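Local coordinates for protein 3,5-epimerase/4-reductase (PDB 4QQR) that makes dTDP-L-rhamnose by epimerising dTDP-4-keto-6-deoxyglucose at two sugar carbons and then reducing the 4-keto group with NADPH, at residues 168-173 against 178-183; 61-66 against 212-217; 137-140 against 144-147; 234-237 against 243-246; 224-229 against 264-269. All coordinates share one frame; numbering follows the deposited sequence.

Contact 1. Residues 168-173 against 178-183; sequences MPISSD and RNFITK
M168 lies alongside F180, both side chains pointing the same way, and covers one face of the phenyl ring. Its sulfur sits 4.5 Å from the F180 ring centroid and 21° off the normal, a Met-aromatic contact offset toward the rim; M168 CG adds a CH-pi contact, and M168 CE reaches F180 CE1 at 3.6 Å. The F180 backbone is held as well, because F180 N donates to P169 O at 3.2 Å, in the carbonyl plane. Beyond this, I170 crosses I181 at about a right angle, with I170 CD1 3.7 Å from I181 CG1.

N179 does the polar work from the N-cap position of helix 180-186. Swung opposite its own backbone N (chi1 -167°), the amide lies against the loop, where ND2 donates to S171 O at 2.8 Å and to D173 O at 3.2 Å. Both carbonyls are approached from above their planes, not along a lone pair. The other end of the amide, N179 OD1, accepts from I181 N at 3.0 Å, which is the capping bond. The loop has its own brace, an ST turn in which D173 N donates to S171 OG at 2.9 Å.

Further out, W23 packs on P169, S171, R178 and N179, and V290 of helix 282-291 on I170 and I181. W23 is, by similarity, part of the NADPH site, so this wall probably borders the cofactor. With both ends of the buried N179 amide in use, one side chain caps the helix and ties down the loop that follows strand 161-166.

Contact 2. Residues 61-66 against 212-217; sequences PSHVFN and KRNLTG
H63 and N214 meet with their side chains at about a right angle in direction, yet their flat groups are nearly coplanar, imidazole and amide planes differing by just 7°. The N214 amide comes to the edge of the H63 ring, on the NE2 and CD2 side. K212 approaches differently: its backbone, not its long side chain, is what touches, with K212 CA 4.3 Å from H63 NE2 along an oblique line. The K212 CA-CB bond points away from the strand.

H63 gets to this position by placing CG opposite its carbonyl carbon (chi1 -52°), which carries the ring out from the strand toward the end of the helix. The far side of the ring is pinned by its neighbour, since S62 OG lies in the imidazole plane and shares a hydrogen bond of 2.7 Å with H63 ND1. S62 OG also accepts from N14 N, so the hydroxyl ties the ring to the adjacent strand 14-18 and limits its rotation. F13 and F15 meet the imidazole with steeply inclined planes.

N214 is where it is because of how the helix ends. With positive phi it is the C-prime residue of a Schellman motif: L215 N bonds to M210 O and N214 N to A211 O, and the chain turns there toward strand 217-220. Little surface is shared, and the contact is a point of touch. Strand 63-66 runs between strands 14-18 and 107-113 of the parallel Rossmann sheet, and helix 200-212 lies over it, with A211, whose carbonyl takes part in the Schellman motif, resting on both H63 and F65.

Contact 3. Residues 137-140 against 144-147; sequences PNFT and YSKT
The F139 ring is met by S145 obliquely, from neither a face nor an edge, with S145 OG 3.5 Å from F139 CD2. E118, earlier in the same loop, also touches this side chain. The same S145 hydroxyl does more for the backbone: S145 OG donates to F139 O, the donor standing almost in line with the carbonyl (C=O...O angle 162°). The modelled separation of 2.5 Å is too short to be read literally at this resolution.

T140 packs against the first turn of the helix. Its CB is 3.8 Å from K146 CA, and its CG2 is 3.7 Å from S145 O. The K146 chain bends at its last two torsions, bringing NZ back to T140 O at 3.2 Å, a weak hydrogen bond; G141 O is a second weak partner.

Together these contacts fold the tail of the long loop after strand 107-113 back on helix 143-155, which it leads into. Y144 opens a sequence that matches the YxxxK signature of short-chain dehydrogenases. On other sides of the helix, Y144 and T147 touch helix 80-103, and T147 packs on L154 of the second subunit, so this helix also faces the neighbouring chain.

Contact 4. Residues 234-237 against 243-246; sequences EMYR and SFTW
This is an aromatic surface contact in which Y236, on helix 229-239, and F244, in the loop just after it, form a T-shaped pair. The edge of Y236 points at the face of F244, with ring centroids 5.1 Å apart and planes at 71°. Y236 CD2 comes closest, 3.9 Å from F244 CG, and stands above the F244 plane but shifted toward its rim. Both residues carry their rings opposite the backbone N (chi1 -171° for Y236), so the rings meet between helix and loop and the two side chains cross at about a right angle.

The chain here makes a simple reversal: the helix ends, a short turn follows, and residues 243-246 come back beside it on the way to strand 247-248. This lies in the C-terminal part of the RmlD-like fold, far from the centre of the chain and from the annotated cofactor site.

W246 extends the contact back along the helix to E234. The end of its six-membered ring meets the glutamate, with W246 CH2 3.7 Å from E234 CG and equally 3.7 Å from E234 N. The aliphatic part of the glutamate does the touching, its carboxylate plane inclined 44° to the indole. R237 NH1 nears W246 CH2 at 4.1 Å, again obliquely, and the guanidinium lays one face over E234 CA. The R237 chain bends at chi3 to bring that group back along the helix. The indole is oriented by its nitrogen, since W246 NE1 hydrogen bonds to N230 OD1 on the same helix, while L233 packs against both F244 and W246.

Contact 5. Residues 224-229 against 264-269; sequences PGVVSH and NNELDA
P224 packs on A269 and V226 on E266, as two loops at the C-terminal side of the Rossmann sheet run past each other in nearly opposite directions, 167° apart. One loop follows strand 217-220 and leads into helix 229-239; the other leads into helix 270-275. Their direct contacts are through side chains.

The closer end is at P224, whose CA lies 5.3 Å from A269 CA. The methyl of A269 sits against the proline ring, with CB 3.7 Å from P224 CG and 3.8 Å from P224 CA. L279 and S281 touch P224 too, and A269 is the N-cap residue of helix 270-275.

At the other end the backbones part, V226 CA and E266 CA being 6.6 Å apart, and a single methyl bridges them. V226 CG1, set opposite its carbonyl carbon (chi1 -71°), points at the glutamate, and the two side chains cross at about a right angle. Between the two ends G225 runs on extended at a positive phi and presents no side chain. Both touching pairs remain partly exposed, and this is a surface contact.

Polar links run through a third residue: S196 OG accepts from L267 N and donates, weakly, to G225 O, so it touches both loops. S228 caps helix 229-239 and its backbone N donates to E231, as in a capping box. On the looser side it is the aliphatic stem of E266, extended from a CG opposite the backbone N, that is touched: V226 CG1 is 3.7 Å from E266 CG and 4.0 Å from E266 OE1.

In the fold
All five contacts lie within the one RmlD-like fold. Along the chain, contacts 3 and 1 are nested inside the long loop closed by contact 2, and contact 4 inside that closed by contact 5. Contact 2 belongs to the parallel Rossmann sheet and sits across the chain's centre from contact 1, their centres about 25 Å apart. Contacts 1, 4 and 5 cluster in the C-terminal part: F180 CZ touches H229 CD2 at 3.6 Å, and I181 packs on Y236, so helices 180-186 and 229-239 link them. Contact 3 stands apart, about 18 Å from contact 5 between centres, on the helix facing the second subunit. Contact 1 thus connects the probable NADPH side with the C-terminal helices.

Contact 1. Residues 168-173 against 178-183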
# COMPACT_ATOMS: atom_id res chain seq x y z
N MET A 168 19.39 -8.50 -6.85
CA MET A 168 19.95 -9.58 -7.68
C MET A 168 20.64 -10.70 -6.89
O MET A 168 21.85 -10.89 -7.04
CB MET A 168 20.96 -9.00 -8.68
CG MET A 168 20.34 -8.15 -9.77
SD MET A 168 21.36 -6.72 -10.20
CE MET A 168 20.90 -6.49 -11.91
N PRO A 169 19.88 -11.44 -6.06
CA PRO A 169 20.51 -12.39 -5.13
C PRO A 169 21.37 -13.44 -5.84
O PRO A 169 21.02 -13.87 -6.95
CB PRO A 169 19.32 -13.05 -4.42
CG PRO A 169 18.13 -12.79 -5.32
CD PRO A 169 18.41 -11.51 -6.04
N ILE A 170 22.48 -13.82 -5.20
CA ILE A 170 23.51 -14.71 -5.79
C ILE A 170 23.99 -15.77 -4.80
O ILE A 170 24.15 -15.51 -3.61
CB ILE A 170 24.73 -13.88 -6.26
CG1 ILE A 170 24.52 -13.38 -7.69
CG2 ILE A 170 26.03 -14.67 -6.15
CD1 ILE A 170 25.56 -12.36 -8.11
N SER A 171 24.24 -16.97 -5.29
CA SER A 171 24.58 -18.09 -4.43
C SER A 171 25.81 -18.84 -4.93
O SER A 171 26.19 -18.73 -6.10
CB SER A 171 23.39 -19.06 -4.36
OG SER A 171 23.72 -20.24 -3.67
N SER A 172 26.43 -19.61 -4.04
CA SER A 172 27.48 -20.54 -4.41
C SER A 172 26.90 -21.73 -5.20
O SER A 172 27.63 -22.49 -5.83
CB SER A 172 28.21 -21.04 -3.17
OG SER A 172 27.36 -21.89 -2.42
N ASP A 173 25.58 -21.88 -5.16
CA ASP A 173 24.90 -22.94 -5.89
C ASP A 173 24.59 -22.46 -7.32
O ASP A 173 23.56 -21.82 -7.56
CB ASP A 173 23.60 -23.32 -5.16
CG ASP A 173 22.97 -24.61 -5.67
OD1 ASP A 173 23.01 -25.62 -4.92
OD2 ASP A 173 22.41 -24.61 -6.79
N ARG A 178 17.37 -19.36 -10.10
CA ARG A 178 17.07 -18.06 -9.51
C ARG A 178 18.34 -17.23 -9.32
O ARG A 178 18.30 -16.00 -9.26
CB ARG A 178 16.29 -18.23 -8.21
CG ARG A 178 14.76 -18.26 -8.37
CD ARG A 178 14.13 -19.16 -7.33
NE ARG A 178 14.37 -20.56 -7.65
CZ ARG A 178 14.58 -21.52 -6.76
NH1 ARG A 178 14.59 -21.26 -5.45
NH2 ARG A 178 14.79 -22.77 -7.18
N ASN A 179 19.47 -17.92 -9.23
CA ASN A 179 20.77 -17.28 -9.09
C ASN A 179 21.05 -16.31 -10.23
O ASN A 179 20.92 -16.66 -11.40
CB ASN A 179 21.85 -18.37 -8.99
CG ASN A 179 23.20 -17.84 -8.52
OD1 ASN A 179 23.62 -16.73 -8.89
ND2 ASN A 179 23.89 -18.63 -7.71
N PHE A 180 21.42 -15.08 -9.90
CA PHE A 180 21.57 -14.05 -10.92
C PHE A 180 22.68 -14.40 -11.89
O PHE A 180 22.55 -14.15 -13.09
CB PHE A 180 21.82 -12.68 -10.31
CG PHE A 180 22.01 -11.59 -11.34
CD1 PHE A 180 20.92 -10.98 -11.92
CD2 PHE A 180 23.28 -11.20 -11.74
CE1 PHE A 180 21.08 -9.98 -12.88
CE2 PHE A 180 23.44 -10.21 -12.69
CZ PHE A 180 22.34 -9.60 -13.26
N ILE A 181 23.76 -14.96 -11.36
CA ILE A 181 24.88 -15.43 -12.17
C ILE A 181 24.42 -16.41 -13.25
O ILE A 181 24.66 -16.18 -14.44
CB ILE A 181 25.97 -16.12 -11.32
CG1 ILE A 181 26.55 -15.16 -10.29
CG2 ILE A 181 27.08 -16.66 -12.21
CD1 ILE A 181 27.61 -15.79 -9.42
N THR A 182 23.77 -17.50 -12.85
CA THR A 182 23.38 -18.51 -13.84
C THR A 182 22.34 -18.02 -14.86
O THR A 182 22.31 -18.51 -15.99
CB THR A 182 22.95 -19.84 -13.23
OG1 THR A 182 21.56 -20.07 -13.52
CG2 THR A 182 23.20 -19.84 -11.75
N LYS A 183 21.49 -17.07 -14.46
CA LYS A 183 20.63 -16.39 -15.42
C LYS A 183 21.50 -15.82 -16.52
O LYS A 183 21.43 -16.24 -17.67
CB LYS A 183 19.86 -15.24 -14.76
CG LYS A 183 18.69 -15.63 -13.88
CD LYS A 183 17.97 -14.39 -13.37
CE LYS A 183 16.74 -14.75 -12.57
NZ LYS A 183 15.95 -13.52 -12.24

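Contact 2. Residues 61-66 against 212-217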
# COMPACT_ATOMS: atom_id res chain seq x y z
N PRO A 61 7.86 -18.24 19.17
CA PRO A 61 9.18 -17.89 18.61
C PRO A 61 9.82 -16.74 19.35
O PRO A 61 9.11 -15.97 19.99
CB PRO A 61 8.84 -17.45 17.18
CG PRO A 61 7.47 -16.83 17.33
CD PRO A 61 6.76 -17.68 18.37
N SER A 62 11.14 -16.62 19.27
CA SER A 62 11.82 -15.47 19.83
C SER A 62 11.93 -14.36 18.77
O SER A 62 12.00 -13.16 19.11
CB SER A 62 13.22 -15.85 20.33
OG SER A 62 14.05 -16.24 19.25
N HIS A 63 11.96 -14.77 17.50
CA HIS A 63 12.05 -13.84 16.37
C HIS A 63 11.31 -14.47 15.18
O HIS A 63 11.07 -15.68 15.17
CB HIS A 63 13.50 -13.55 15.95
CG HIS A 63 14.40 -13.11 17.07
ND1 HIS A 63 14.77 -13.93 18.12
CD2 HIS A 63 15.06 -11.94 17.28
CE1 HIS A 63 15.57 -13.28 18.94
NE2 HIS A 63 15.77 -12.07 18.45
N VAL A 64 10.98 -13.65 14.18
CA VAL A 64 10.19 -14.09 13.01
C VAL A 64 10.87 -13.62 11.72
O VAL A 64 11.38 -12.52 11.65
CB VAL A 64 8.73 -13.52 13.04
CG1 VAL A 64 7.97 -13.83 11.74
CG2 VAL A 64 7.95 -14.03 14.24
N PHE A 65 10.88 -14.47 10.70
CA PHE A 65 11.53 -14.15 9.43
C PHE A 65 10.53 -14.25 8.30
O PHE A 65 9.89 -15.27 8.11
CB PHE A 65 12.68 -15.11 9.18
CG PHE A 65 13.86 -14.88 10.07
CD1 PHE A 65 13.82 -15.28 11.40
CD2 PHE A 65 15.02 -14.27 9.58
CE1 PHE A 65 14.90 -15.06 12.24
CE2 PHE A 65 16.12 -14.05 10.41
CZ PHE A 65 16.06 -14.45 11.74
N ASN A 66 10.38 -13.16 7.55
CA ASN A 66 9.48 -13.16 6.41
C ASN A 66 10.23 -13.28 5.08
O ASN A 66 10.74 -12.29 4.53
CB ASN A 66 8.61 -11.90 6.43
CG ASN A 66 7.84 -11.70 5.14
OD1 ASN A 66 7.43 -12.67 4.49
ND2 ASN A 66 7.63 -10.45 4.75
N LYS A 212 19.34 -11.44 15.98
CA LYS A 212 19.93 -11.61 17.31
C LYS A 212 20.19 -10.27 18.01
O LYS A 212 20.06 -10.17 19.22
CB LYS A 212 21.20 -12.46 17.24
CG LYS A 212 20.97 -13.97 17.00
CD LYS A 212 22.29 -14.68 16.73
CE LYS A 212 22.16 -16.19 16.86
NZ LYS A 212 23.28 -16.96 16.19
N ARG A 213 20.52 -9.23 17.24
CA ARG A 213 20.83 -7.92 17.80
C ARG A 213 19.61 -7.04 17.87
O ARG A 213 19.72 -5.85 18.17
CB ARG A 213 21.88 -7.22 16.96
CG ARG A 213 23.18 -7.95 16.90
CD ARG A 213 24.21 -7.14 16.13
NE ARG A 213 25.36 -7.96 15.78
CZ ARG A 213 26.41 -7.54 15.09
NH1 ARG A 213 26.47 -6.28 14.66
NH2 ARG A 213 27.40 -8.38 14.82
N ASN A 214 18.45 -7.61 17.58
CA ASN A 214 17.20 -6.86 17.52
C ASN A 214 17.23 -5.56 16.67
O ASN A 214 16.71 -4.52 17.08
CB ASN A 214 16.71 -6.58 18.94
CG ASN A 214 16.65 -7.85 19.79
OD1 ASN A 214 16.07 -8.85 19.38
ND2 ASN A 214 17.26 -7.80 20.96
N LEU A 215 17.85 -5.64 15.49
CA LEU A 215 17.93 -4.49 14.59
C LEU A 215 16.58 -4.16 13.96
O LEU A 215 15.75 -5.04 13.76
CB LEU A 215 18.98 -4.71 13.50
CG LEU A 215 20.41 -4.82 14.03
CD1 LEU A 215 21.41 -4.84 12.88
CD2 LEU A 215 20.69 -3.69 14.99
N THR A 216 16.36 -2.88 13.64
CA THR A 216 15.09 -2.44 13.06
C THR A 216 15.28 -1.27 12.10
O THR A 216 16.37 -0.71 12.02
CB THR A 216 14.04 -2.09 14.16
OG1 THR A 216 14.69 -1.44 15.26
CG2 THR A 216 13.37 -3.36 14.67
N GLY A 217 14.23 -0.91 11.38
CA GLY A 217 14.32 0.10 10.35
C GLY A 217 14.74 -0.52 9.03
O GLY A 217 14.69 -1.74 8.85

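Contact 3. Residues 137-140 against 144-147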
# COMPACT_ATOMS: atom_id res chain seq x y z
N PRO A 137 12.13 6.01 -2.87
CA PRO A 137 12.21 5.18 -4.08
C PRO A 137 11.88 6.02 -5.29
O PRO A 137 10.89 6.75 -5.27
CB PRO A 137 11.14 4.12 -3.86
CG PRO A 137 11.12 3.95 -2.40
CD PRO A 137 11.32 5.35 -1.83
N ASN A 138 12.72 5.93 -6.32
CA ASN A 138 12.54 6.77 -7.49
C ASN A 138 12.24 5.97 -8.75
O ASN A 138 12.16 6.53 -9.85
CB ASN A 138 13.78 7.64 -7.69
CG ASN A 138 14.97 6.83 -8.15
OD1 ASN A 138 15.17 5.69 -7.72
ND2 ASN A 138 15.76 7.40 -9.05
N PHE A 139 12.08 4.65 -8.60
CA PHE A 139 11.86 3.77 -9.74
C PHE A 139 10.56 3.01 -9.55
O PHE A 139 10.57 1.86 -9.13
CB PHE A 139 13.01 2.78 -9.89
CG PHE A 139 12.92 1.92 -11.12
CD1 PHE A 139 13.12 2.47 -12.39
CD2 PHE A 139 12.67 0.55 -11.01
CE1 PHE A 139 13.05 1.67 -13.53
CE2 PHE A 139 12.60 -0.26 -12.15
CZ PHE A 139 12.79 0.30 -13.41
N THR A 140 9.44 3.65 -9.84
CA THR A 140 8.16 3.06 -9.49
C THR A 140 7.15 3.23 -10.61
O THR A 140 5.97 3.49 -10.35
CB THR A 140 7.60 3.63 -8.17
OG1 THR A 140 7.53 5.06 -8.25
CG2 THR A 140 8.50 3.23 -7.00
N TYR A 144 5.03 -3.97 -9.84
CA TYR A 144 5.81 -4.62 -8.81
C TYR A 144 6.59 -3.58 -8.02
O TYR A 144 6.58 -3.57 -6.79
CB TYR A 144 6.74 -5.69 -9.40
CG TYR A 144 7.35 -6.54 -8.32
CD1 TYR A 144 6.57 -7.46 -7.63
CD2 TYR A 144 8.68 -6.40 -7.96
CE1 TYR A 144 7.10 -8.22 -6.63
CE2 TYR A 144 9.23 -7.16 -6.95
CZ TYR A 144 8.43 -8.07 -6.28
OH TYR A 144 8.94 -8.85 -5.26
N SER A 145 7.24 -2.68 -8.74
CA SER A 145 8.08 -1.64 -8.15
C SER A 145 7.32 -0.66 -7.25
O SER A 145 7.76 -0.32 -6.15
CB SER A 145 8.78 -0.86 -9.25
OG SER A 145 10.10 -0.60 -8.85
N LYS A 146 6.17 -0.20 -7.73
CA LYS A 146 5.37 0.75 -6.97
C LYS A 146 4.86 0.05 -5.71
O LYS A 146 4.87 0.62 -4.62
CB LYS A 146 4.22 1.26 -7.83
CG LYS A 146 3.74 2.66 -7.47
CD LYS A 146 2.59 3.10 -8.39
CE LYS A 146 2.83 2.65 -9.83
NZ LYS A 146 2.78 3.78 -10.79
N THR A 147 4.46 -1.21 -5.87
CA THR A 147 3.88 -1.98 -4.77
C THR A 147 4.88 -2.24 -3.64
O THR A 147 4.56 -2.02 -2.46
CB THR A 147 3.27 -3.29 -5.28
OG1 THR A 147 2.26 -3.00 -6.25
CG2 THR A 147 2.63 -4.05 -4.14

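Contact 4. Residues 234-237 against 243-246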
# COMPACT_ATOMS: atom_id res chain seq x y z
N GLU A 234 33.22 -12.63 -16.89
CA GLU A 234 34.66 -12.85 -16.99
C GLU A 234 35.11 -13.78 -15.86
O GLU A 234 35.88 -14.70 -16.08
CB GLU A 234 35.45 -11.53 -16.91
CG GLU A 234 35.30 -10.63 -18.11
CD GLU A 234 35.47 -9.17 -17.73
OE1 GLU A 234 35.20 -8.30 -18.59
OE2 GLU A 234 35.85 -8.89 -16.57
N MET A 235 34.60 -13.53 -14.66
CA MET A 235 34.87 -14.41 -13.53
C MET A 235 34.28 -15.80 -13.72
O MET A 235 34.85 -16.80 -13.28
CB MET A 235 34.36 -13.81 -12.23
CG MET A 235 35.01 -12.49 -11.89
SD MET A 235 34.46 -11.92 -10.27
CE MET A 235 35.26 -10.33 -10.20
N TYR A 236 33.12 -15.88 -14.36
CA TYR A 236 32.54 -17.17 -14.68
C TYR A 236 33.51 -17.95 -15.56
O TYR A 236 33.80 -19.12 -15.30
CB TYR A 236 31.21 -16.99 -15.42
CG TYR A 236 30.46 -18.28 -15.59
CD1 TYR A 236 29.77 -18.85 -14.53
CD2 TYR A 236 30.44 -18.94 -16.82
CE1 TYR A 236 29.09 -20.03 -14.67
CE2 TYR A 236 29.75 -20.14 -16.97
CZ TYR A 236 29.08 -20.67 -15.89
OH TYR A 236 28.39 -21.86 -16.02
N ARG A 237 34.01 -17.25 -16.58
CA ARG A 237 34.90 -17.82 -17.58
C ARG A 237 36.20 -18.34 -17.00
O ARG A 237 36.60 -19.45 -17.30
CB ARG A 237 35.20 -16.78 -18.67
CG ARG A 237 36.17 -17.26 -19.73
CD ARG A 237 36.85 -16.07 -20.41
NE ARG A 237 37.44 -15.16 -19.42
CZ ARG A 237 37.61 -13.86 -19.62
NH1 ARG A 237 37.25 -13.30 -20.76
NH2 ARG A 237 38.15 -13.11 -18.66
N SER A 243 36.02 -21.89 -21.71
CA SER A 243 35.50 -21.95 -23.07
C SER A 243 34.23 -21.13 -23.24
O SER A 243 33.58 -21.20 -24.28
CB SER A 243 35.23 -23.40 -23.45
OG SER A 243 36.23 -24.23 -22.89
N PHE A 244 33.88 -20.34 -22.21
CA PHE A 244 32.63 -19.57 -22.19
C PHE A 244 32.63 -18.28 -23.03
O PHE A 244 33.61 -17.53 -23.04
CB PHE A 244 32.22 -19.24 -20.75
CG PHE A 244 30.92 -18.48 -20.64
CD1 PHE A 244 30.92 -17.13 -20.31
CD2 PHE A 244 29.70 -19.11 -20.89
CE1 PHE A 244 29.73 -16.42 -20.21
CE2 PHE A 244 28.51 -18.42 -20.79
CZ PHE A 244 28.52 -17.06 -20.45
N THR A 245 31.49 -18.02 -23.67
CA THR A 245 31.37 -16.91 -24.62
C THR A 245 30.12 -16.09 -24.36
O THR A 245 29.15 -16.60 -23.83
CB THR A 245 31.28 -17.45 -26.08
OG1 THR A 245 31.07 -16.35 -26.99
CG2 THR A 245 30.12 -18.44 -26.23
N TRP A 246 30.14 -14.82 -24.76
CA TRP A 246 28.97 -13.95 -24.65
C TRP A 246 29.12 -12.69 -25.49
O TRP A 246 30.23 -12.20 -25.70
CB TRP A 246 28.67 -13.60 -23.17
CG TRP A 246 29.59 -12.58 -22.54
CD1 TRP A 246 29.39 -11.23 -22.49
CD2 TRP A 246 30.84 -12.82 -21.89
NE1 TRP A 246 30.44 -10.62 -21.84
CE2 TRP A 246 31.34 -11.58 -21.46
CE3 TRP A 246 31.59 -13.97 -21.62
CZ2 TRP A 246 32.55 -11.45 -20.78
CZ3 TRP A 246 32.79 -13.85 -20.94
CH2 TRP A 246 33.26 -12.60 -20.54

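Contact 5. Residues 224-229 against 264-269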
# COMPACT_ATOMS: atom_id res chain seq x y z
N PRO A 224 28.89 -4.05 -0.39
CA PRO A 224 29.46 -2.76 -0.80
C PRO A 224 30.01 -2.82 -2.22
O PRO A 224 30.50 -3.86 -2.64
CB PRO A 224 30.58 -2.55 0.22
CG PRO A 224 30.10 -3.24 1.45
CD PRO A 224 29.30 -4.44 0.98
N GLY A 225 29.91 -1.71 -2.96
CA GLY A 225 30.40 -1.65 -4.33
C GLY A 225 29.42 -2.11 -5.41
O GLY A 225 28.28 -2.49 -5.13
N VAL A 226 29.89 -2.10 -6.66
CA VAL A 226 29.08 -2.56 -7.79
C VAL A 226 29.86 -3.50 -8.73
O VAL A 226 31.07 -3.34 -8.89
CB VAL A 226 28.54 -1.38 -8.60
CG1 VAL A 226 27.47 -0.64 -7.80
CG2 VAL A 226 29.67 -0.42 -8.98
N VAL A 227 29.17 -4.49 -9.32
CA VAL A 227 29.68 -5.24 -10.48
C VAL A 227 28.80 -5.09 -11.71
O VAL A 227 27.58 -5.06 -11.62
CB VAL A 227 29.78 -6.79 -10.27
CG1 VAL A 227 31.23 -7.24 -10.14
CG2 VAL A 227 28.89 -7.28 -9.14
N SER A 228 29.44 -5.05 -12.88
CA SER A 228 28.68 -5.13 -14.12
C SER A 228 28.49 -6.60 -14.46
O SER A 228 29.12 -7.48 -13.85
CB SER A 228 29.42 -4.42 -15.24
OG SER A 228 30.56 -5.17 -15.63
N HIS A 229 27.61 -6.86 -15.43
CA HIS A 229 27.35 -8.22 -15.91
C HIS A 229 28.60 -8.83 -16.50
O HIS A 229 28.85 -10.03 -16.35
CB HIS A 229 26.26 -8.23 -16.97
CG HIS A 229 25.00 -7.54 -16.54
ND1 HIS A 229 24.91 -6.17 -16.43
CD2 HIS A 229 23.79 -8.03 -16.18
CE1 HIS A 229 23.70 -5.84 -16.03
NE2 HIS A 229 23.00 -6.95 -15.87
N ASN A 264 18.35 -0.39 -12.40
CA ASN A 264 19.80 -0.30 -12.29
C ASN A 264 20.20 0.76 -11.29
O ASN A 264 19.81 1.92 -11.41
CB ASN A 264 20.44 -0.02 -13.65
CG ASN A 264 20.32 -1.20 -14.60
OD1 ASN A 264 20.74 -2.32 -14.28
ND2 ASN A 264 19.73 -0.96 -15.76
N ASN A 265 20.99 0.37 -10.29
CA ASN A 265 21.37 1.30 -9.23
C ASN A 265 22.56 0.84 -8.41
O ASN A 265 22.98 -0.32 -8.50
CB ASN A 265 20.17 1.59 -8.29
CG ASN A 265 19.75 0.38 -7.44
OD1 ASN A 265 20.55 -0.24 -6.74
ND2 ASN A 265 18.47 0.05 -7.50
N GLU A 266 23.08 1.77 -7.61
CA GLU A 266 24.00 1.45 -6.52
C GLU A 266 23.32 1.79 -5.18
O GLU A 266 22.67 2.82 -5.07
CB GLU A 266 25.32 2.22 -6.65
CG GLU A 266 26.29 1.95 -5.49
CD GLU A 266 27.68 2.58 -5.66
OE1 GLU A 266 27.97 3.18 -6.73
OE2 GLU A 266 28.49 2.47 -4.71
N LEU A 267 23.47 0.91 -4.18
CA LEU A 267 22.88 1.11 -2.86
C LEU A 267 24.00 1.38 -1.88
O LEU A 267 24.94 0.60 -1.79
CB LEU A 267 22.12 -0.15 -2.41
CG LEU A 267 20.60 -0.21 -2.57
CD1 LEU A 267 20.12 0.68 -3.68
CD2 LEU A 267 20.14 -1.63 -2.81
N ASP A 268 23.89 2.49 -1.14
CA ASP A 268 24.88 2.87 -0.14
C ASP A 268 24.96 1.82 0.98
O ASP A 268 23.96 1.54 1.64
CB ASP A 268 24.54 4.24 0.45
CG ASP A 268 25.73 4.90 1.15
OD1 ASP A 268 25.89 6.13 1.00
OD2 ASP A 268 26.50 4.20 1.84
N ALA A 269 26.14 1.26 1.20
CA ALA A 269 26.30 0.19 2.19
C ALA A 269 26.84 0.66 3.54
O ALA A 269 27.11 -0.16 4.42
CB ALA A 269 27.16 -0.95 1.62